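Local coordinates for MMACHC-like protein (PDB 5UJC) that binds cobalamin and probably catalyses its flavin- or glutathione-dependent reductive dealkylation during intracellular vitamin B12 processing, at residues 67-72 / 258-263; 92-97 / 247-252. All coordinates share one frame; numbering follows the deposited sequence.

Contact 1. Residues 67-72 / 258-263; sequences VAFRKW and EVLRPW
R70 leaves its helix fully extended, CG opposite the backbone N (chi1 180°) and the chain straight as far as NE, and runs along the indole of W263, whose CG stands anti to the carbonyl carbon and turns the ring toward helix 62-80. The result is an arginine-tryptophan cation-pi stack joining helix 62-80 to helix 257-265 near the C-terminus; the two short segments cross at -78°, with axes 10.9 Å apart. The guanidinium lies flat on the indole, its plane 8° from that of the ring, but CZ is off-centre, 4.0 Å from the centroid of the five-membered ring of W263. The methylene CD of R70 sits more squarely over that ring, as a CH-pi contact. CB and CG of R70 pass along the six-membered ring, and the backbone comes close too, R70 CA lying 3.4 Å from W263 CZ3. On the opposite face L260 CD2 packs toward the rim, so the indole is held between leucine and arginine. F69 meets the indole edge, with F69 CD2 3.7 Å from W263 CZ3, while its CE2 touches L260 CD1; F65 also meets the rings of both F69 and W263. Were W263 an alanine, the R70 guanidinium would probably lose its flat support and be freer to turn, with a gap opened between L260 and R70. One water, in the guanidinium plane at its edge, links the two residues, accepting from R70 NE at 2.8 Å and donating to W263 O at 2.6 Å.

Contact 2. Residues 92-97 / 247-252; sequences SPIQSF and EFFGRP
This is a small, wholly apolar contact between the first turn of helix 93-109 and the last turn of helix 243-250, on the flank of the cobalamin pocket. I94 carries one side of it. Its CG1 branch lies anti to the carbonyl carbon (chi1 -66°) and reaches across to the F248 ring, which comes from the opposite direction; I94 CG1 is 3.8 Å from F248 CE1. The terminal CD1 of I94 follows at 3.9 Å from the same F248 CE1, so both carbons of the branch meet one end of the ring obliquely. F249 joins more loosely, its CZ 4.3 Å from I94 CD1. The two phenylalanines also pack on each other, F248 CD1 lying over one face of the F249 ring, 3.7 Å above its plane and toward the rim. The start of helix 93-109 has its own polar tie: S92 O accepts from both S96 N and S96 OG, the hydroxyl at 2.8 Å from above the carbonyl plane. F249 belongs to the cobalamin pocket and its backbone O hydrogen-bonds the bound co-methylcobalamin; I94 and F248 pack beside it, next to the B12 site of this MMACHC-family protein.

How the contacts relate
Contacts 1 and 2 adjoin, their centres about 10 Å apart, contact 2 being nested within the chain loop that contact 1 closes. Side chains join them directly, F69 packing on I94 and L260 on F248. Helices 62-80 and 93-109 also meet where W72 CB lies 3.6 Å from F97 CD1, and F69 CE1 approaches P93 O equally closely. Helices 243-250 and 257-265 are consecutive, and V259 CG2 packs 3.6 Å from R251 CZ. F65 touches F69, W263 and F248, bridging both contacts. Their distances from the ligand differ: the F249 side chain is about 4 Å from bound co-methylcobalamin, whereas that of F69 is about 13 Å away, so contact 1 lies farther from the ligand.

Contact 1. Residues 67-72 / 258-263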
loop_
_atom_site.group_PDB
_atom_site.type_symbol
_atom_site.label_atom_id
_atom_site.label_comp_id
_atom_site.label_asym_id
_atom_site.label_seq_id
_atom_site.Cartn_x
_atom_site.Cartn_y
_atom_site.Cartn_z
ATOM N N VAL A 67 -2.281 -0.239 -15.548
ATOM C CA VAL A 67 -3.008 0.741 -16.327
ATOM C C VAL A 67 -2.433 2.148 -16.118
ATOM O O VAL A 67 -1.910 2.762 -17.071
ATOM C CB VAL A 67 -4.502 0.723 -16.024
ATOM C CG1 VAL A 67 -5.235 1.797 -16.834
ATOM C CG2 VAL A 67 -5.087 -0.653 -16.301
ATOM N N ALA A 68 -2.493 2.655 -14.892
ATOM C CA ALA A 68 -2.149 4.086 -14.665
ATOM C C ALA A 68 -0.647 4.366 -14.865
ATOM O O ALA A 68 -0.259 5.319 -15.554
ATOM C CB ALA A 68 -2.612 4.539 -13.296
ATOM N N PHE A 69 0.184 3.548 -14.267
ATOM C CA PHE A 69 1.612 3.701 -14.383
ATOM C C PHE A 69 2.079 3.456 -15.821
ATOM O O PHE A 69 2.922 4.181 -16.321
ATOM C CB PHE A 69 2.315 2.744 -13.414
ATOM C CG PHE A 69 3.815 2.727 -13.515
ATOM C CD1 PHE A 69 4.574 3.843 -13.205
ATOM C CD2 PHE A 69 4.474 1.559 -13.847
ATOM C CE1 PHE A 69 5.942 3.790 -13.283
ATOM C CE2 PHE A 69 5.828 1.502 -13.858
ATOM C CZ PHE A 69 6.572 2.623 -13.606
ATOM N N ARG A 70 1.483 2.478 -16.485
ATOM C CA ARG A 70 1.806 2.234 -17.880
ATOM C C ARG A 70 1.565 3.494 -18.731
ATOM O O ARG A 70 2.419 3.877 -19.544
ATOM C CB ARG A 70 1.033 1.049 -18.413
ATOM C CG ARG A 70 1.320 0.736 -19.875
ATOM C CD ARG A 70 0.773 -0.613 -20.267
ATOM N NE ARG A 70 1.029 -0.926 -21.664
ATOM C CZ ARG A 70 0.827 -2.113 -22.208
ATOM N NH1 ARG A 70 0.366 -3.131 -21.472
ATOM N NH2 ARG A 70 1.110 -2.311 -23.488
ATOM N N LYS A 71 0.400 4.147 -18.540
ATOM C CA LYS A 71 0.109 5.390 -19.264
ATOM C C LYS A 71 1.177 6.460 -18.978
ATOM O O LYS A 71 1.624 7.170 -19.896
ATOM C CB LYS A 71 -1.269 5.904 -18.907
ATOM C CG LYS A 71 -2.390 5.100 -19.491
ATOM C CD LYS A 71 -3.748 5.626 -19.062
ATOM C CE LYS A 71 -4.852 4.596 -19.287
ATOM N NZ LYS A 71 -6.173 5.106 -18.806
ATOM N N TRP A 72 1.594 6.554 -17.721
ATOM C CA TRP A 72 2.562 7.536 -17.307
ATOM C C TRP A 72 3.932 7.254 -17.966
ATOM O O TRP A 72 4.590 8.176 -18.462
ATOM C CB TRP A 72 2.651 7.551 -15.774
ATOM C CG TRP A 72 3.613 8.558 -15.184
ATOM C CD1 TRP A 72 3.302 9.814 -14.687
ATOM C CD2 TRP A 72 4.988 8.332 -14.852
ATOM N NE1 TRP A 72 4.420 10.396 -14.141
ATOM C CE2 TRP A 72 5.470 9.523 -14.222
ATOM C CE3 TRP A 72 5.872 7.266 -15.051
ATOM C CZ2 TRP A 72 6.801 9.660 -13.780
ATOM C CZ3 TRP A 72 7.202 7.403 -14.605
ATOM C CH2 TRP A 72 7.644 8.592 -13.966
ATOM N N GLU A 258 14.113 -2.692 -17.656
ATOM C CA GLU A 258 14.035 -3.512 -18.860
ATOM C C GLU A 258 12.718 -4.300 -18.966
ATOM O O GLU A 258 12.250 -4.590 -20.088
ATOM C CB GLU A 258 15.240 -4.450 -18.983
ATOM C CG GLU A 258 16.526 -3.755 -19.450
ATOM C CD GLU A 258 16.406 -3.067 -20.812
ATOM O OE1 GLU A 258 15.680 -3.575 -21.713
ATOM O OE2 GLU A 258 17.077 -2.036 -21.001
ATOM N N VAL A 259 12.076 -4.563 -17.832
ATOM C CA VAL A 259 10.757 -5.205 -17.831
ATOM C C VAL A 259 9.710 -4.324 -18.557
ATOM O O VAL A 259 8.751 -4.835 -19.151
ATOM C CB VAL A 259 10.319 -5.529 -16.377
ATOM C CG1 VAL A 259 8.922 -6.115 -16.338
ATOM C CG2 VAL A 259 11.308 -6.493 -15.742
ATOM N N LEU A 260 9.922 -3.000 -18.530
ATOM C CA LEU A 260 8.971 -2.052 -19.094
ATOM C C LEU A 260 9.220 -1.700 -20.550
ATOM O O LEU A 260 8.367 -1.070 -21.176
ATOM C CB LEU A 260 8.969 -0.763 -18.274
ATOM C CG LEU A 260 8.704 -0.934 -16.791
ATOM C CD1 LEU A 260 8.595 0.435 -16.134
ATOM C CD2 LEU A 260 7.430 -1.745 -16.473
ATOM N N ARG A 261 10.370 -2.091 -21.099
ATOM C CA ARG A 261 10.720 -1.690 -22.453
ATOM C C ARG A 261 9.584 -1.992 -23.498
ATOM O O ARG A 261 9.219 -1.111 -24.303
ATOM C CB ARG A 261 12.061 -2.272 -22.893
ATOM C CG ARG A 261 12.501 -1.792 -24.275
ATOM C CD ARG A 261 13.789 -2.444 -24.719
ATOM N NE ARG A 261 14.931 -2.001 -23.923
ATOM C CZ ARG A 261 15.683 -0.925 -24.195
ATOM N NH1 ARG A 261 15.431 -0.153 -25.241
ATOM N NH2 ARG A 261 16.696 -0.618 -23.410
ATOM N N PRO A 262 8.973 -3.184 -23.427
ATOM C CA PRO A 262 7.925 -3.470 -24.414
ATOM C C PRO A 262 6.721 -2.498 -24.419
ATOM O O PRO A 262 6.097 -2.327 -25.453
ATOM C CB PRO A 262 7.478 -4.899 -24.062
ATOM C CG PRO A 262 8.688 -5.523 -23.440
ATOM C CD PRO A 262 9.300 -4.389 -22.624
ATOM N N TRP A 263 6.388 -1.909 -23.268
ATOM C CA TRP A 263 5.295 -0.968 -23.188
ATOM C C TRP A 263 5.456 0.215 -24.139
ATOM O O TRP A 263 4.458 0.858 -24.516
ATOM C CB TRP A 263 5.182 -0.425 -21.775
ATOM C CG TRP A 263 4.635 -1.362 -20.763
ATOM C CD1 TRP A 263 4.112 -2.610 -20.954
ATOM C CD2 TRP A 263 4.443 -1.047 -19.361
ATOM N NE1 TRP A 263 3.636 -3.118 -19.722
ATOM C CE2 TRP A 263 3.808 -2.164 -18.750
ATOM C CE3 TRP A 263 4.735 0.082 -18.579
ATOM C CZ2 TRP A 263 3.438 -2.167 -17.399
ATOM C CZ3 TRP A 263 4.400 0.078 -17.249
ATOM C CH2 TRP A 263 3.757 -1.048 -16.657
HETATM O O HOH W 1 1.910 0.518 -23.918
#

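Contact 2. Residues 92-97 / 247-252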
loop_
_atom_site.group_PDB
_atom_site.type_symbol
_atom_site.label_atom_id
_atom_site.label_comp_id
_atom_site.label_asym_id
_atom_site.label_seq_id
_atom_site.Cartn_x
_atom_site.Cartn_y
_atom_site.Cartn_z
ATOM N N SER A 92 13.654 6.490 -10.167
ATOM C CA SER A 92 12.629 6.080 -9.217
ATOM C C SER A 92 11.241 6.230 -9.876
ATOM O O SER A 92 10.466 7.120 -9.531
ATOM C CB SER A 92 12.715 6.945 -7.943
ATOM O OG SER A 92 14.026 6.939 -7.406
ATOM N N PRO A 93 10.911 5.342 -10.821
ATOM C CA PRO A 93 9.695 5.599 -11.592
ATOM C C PRO A 93 8.397 5.431 -10.817
ATOM O O PRO A 93 7.463 6.209 -11.034
ATOM C CB PRO A 93 9.780 4.613 -12.748
ATOM C CG PRO A 93 10.737 3.517 -12.237
ATOM C CD PRO A 93 11.717 4.256 -11.388
ATOM N N ILE A 94 8.319 4.429 -9.934
ATOM C CA ILE A 94 7.066 4.205 -9.219
ATOM C C ILE A 94 6.776 5.419 -8.314
ATOM O O ILE A 94 5.672 5.936 -8.292
ATOM C CB ILE A 94 7.102 2.927 -8.385
ATOM C CG1 ILE A 94 7.189 1.698 -9.277
ATOM C CG2 ILE A 94 5.910 2.838 -7.440
ATOM C CD1 ILE A 94 5.943 1.409 -10.106
ATOM N N GLN A 95 7.783 5.857 -7.575
ATOM C CA GLN A 95 7.600 6.993 -6.653
ATOM C C GLN A 95 7.405 8.306 -7.385
ATOM O O GLN A 95 6.608 9.145 -6.969
ATOM C CB GLN A 95 8.776 7.083 -5.690
ATOM C CG GLN A 95 8.719 5.984 -4.663
ATOM C CD GLN A 95 9.951 5.898 -3.782
ATOM O OE1 GLN A 95 10.942 6.620 -3.970
ATOM N NE2 GLN A 95 9.906 4.992 -2.817
ATOM N N SER A 96 8.039 8.439 -8.524
ATOM C CA SER A 96 7.839 9.634 -9.343
ATOM C C SER A 96 6.382 9.705 -9.873
ATOM O O SER A 96 5.735 10.752 -9.835
ATOM C CB SER A 96 8.843 9.664 -10.518
ATOM O OG SER A 96 10.161 9.820 -10.050
ATOM N N PHE A 97 5.900 8.581 -10.372
ATOM C CA PHE A 97 4.512 8.442 -10.808
ATOM C C PHE A 97 3.548 8.757 -9.663
ATOM O O PHE A 97 2.651 9.575 -9.819
ATOM C CB PHE A 97 4.286 7.032 -11.348
ATOM C CG PHE A 97 2.855 6.599 -11.345
ATOM C CD1 PHE A 97 1.956 7.077 -12.275
ATOM C CD2 PHE A 97 2.410 5.711 -10.389
ATOM C CE1 PHE A 97 0.619 6.646 -12.249
ATOM C CE2 PHE A 97 1.112 5.309 -10.340
ATOM C CZ PHE A 97 0.208 5.761 -11.264
ATOM N N GLU A 247 6.845 -9.778 -12.300
ATOM C CA GLU A 247 8.248 -9.824 -12.666
ATOM C C GLU A 247 8.946 -8.541 -12.177
ATOM O O GLU A 247 10.043 -8.592 -11.626
ATOM C CB GLU A 247 8.407 -9.970 -14.185
ATOM C CG GLU A 247 9.861 -10.043 -14.659
ATOM C CD GLU A 247 10.606 -11.250 -14.145
ATOM O OE1 GLU A 247 9.966 -12.309 -13.934
ATOM O OE2 GLU A 247 11.829 -11.148 -13.977
ATOM N N PHE A 248 8.292 -7.403 -12.392
ATOM C CA PHE A 248 8.828 -6.106 -12.000
ATOM C C PHE A 248 9.115 -6.059 -10.479
ATOM O O PHE A 248 10.235 -5.768 -10.056
ATOM C CB PHE A 248 7.822 -5.023 -12.416
ATOM C CG PHE A 248 8.263 -3.622 -12.148
ATOM C CD1 PHE A 248 7.953 -2.992 -10.942
ATOM C CD2 PHE A 248 8.918 -2.882 -13.136
ATOM C CE1 PHE A 248 8.297 -1.677 -10.730
ATOM C CE2 PHE A 248 9.266 -1.569 -12.906
ATOM C CZ PHE A 248 8.945 -0.965 -11.709
ATOM N N PHE A 249 8.114 -6.342 -9.669
ATOM C CA PHE A 249 8.289 -6.211 -8.219
ATOM C C PHE A 249 9.103 -7.333 -7.607
ATOM O O PHE A 249 9.613 -7.196 -6.504
ATOM C CB PHE A 249 6.943 -6.059 -7.511
ATOM C CG PHE A 249 6.290 -4.711 -7.735
ATOM C CD1 PHE A 249 6.953 -3.545 -7.416
ATOM C CD2 PHE A 249 4.983 -4.623 -8.220
ATOM C CE1 PHE A 249 6.339 -2.311 -7.598
ATOM C CE2 PHE A 249 4.372 -3.412 -8.402
ATOM C CZ PHE A 249 5.053 -2.239 -8.075
ATOM N N GLY A 250 9.281 -8.427 -8.325
ATOM C CA GLY A 250 10.161 -9.504 -7.845
ATOM C C GLY A 250 11.652 -9.236 -8.041
ATOM O O GLY A 250 12.499 -9.959 -7.492
ATOM N N ARG A 251 11.982 -8.233 -8.843
ATOM C CA ARG A 251 13.367 -7.892 -9.155
ATOM C C ARG A 251 13.859 -6.758 -8.305
ATOM O O ARG A 251 13.089 -5.885 -7.939
ATOM C CB ARG A 251 13.503 -7.432 -10.623
ATOM C CG ARG A 251 13.356 -8.530 -11.625
ATOM C CD ARG A 251 13.549 -7.981 -12.986
ATOM N NE ARG A 251 13.395 -8.987 -14.025
ATOM C CZ ARG A 251 13.889 -8.882 -15.251
ATOM N NH1 ARG A 251 14.626 -7.798 -15.625
ATOM N NH2 ARG A 251 13.670 -9.847 -16.110
ATOM N N PRO A 252 15.186 -6.699 -8.076
ATOM C CA PRO A 252 15.744 -5.461 -7.503
ATOM C C PRO A 252 15.575 -4.258 -8.429
ATOM O O PRO A 252 15.505 -4.417 -9.651
ATOM C CB PRO A 252 17.220 -5.777 -7.311
ATOM C CG PRO A 252 17.468 -7.075 -7.962
ATOM C CD PRO A 252 16.208 -7.670 -8.463
#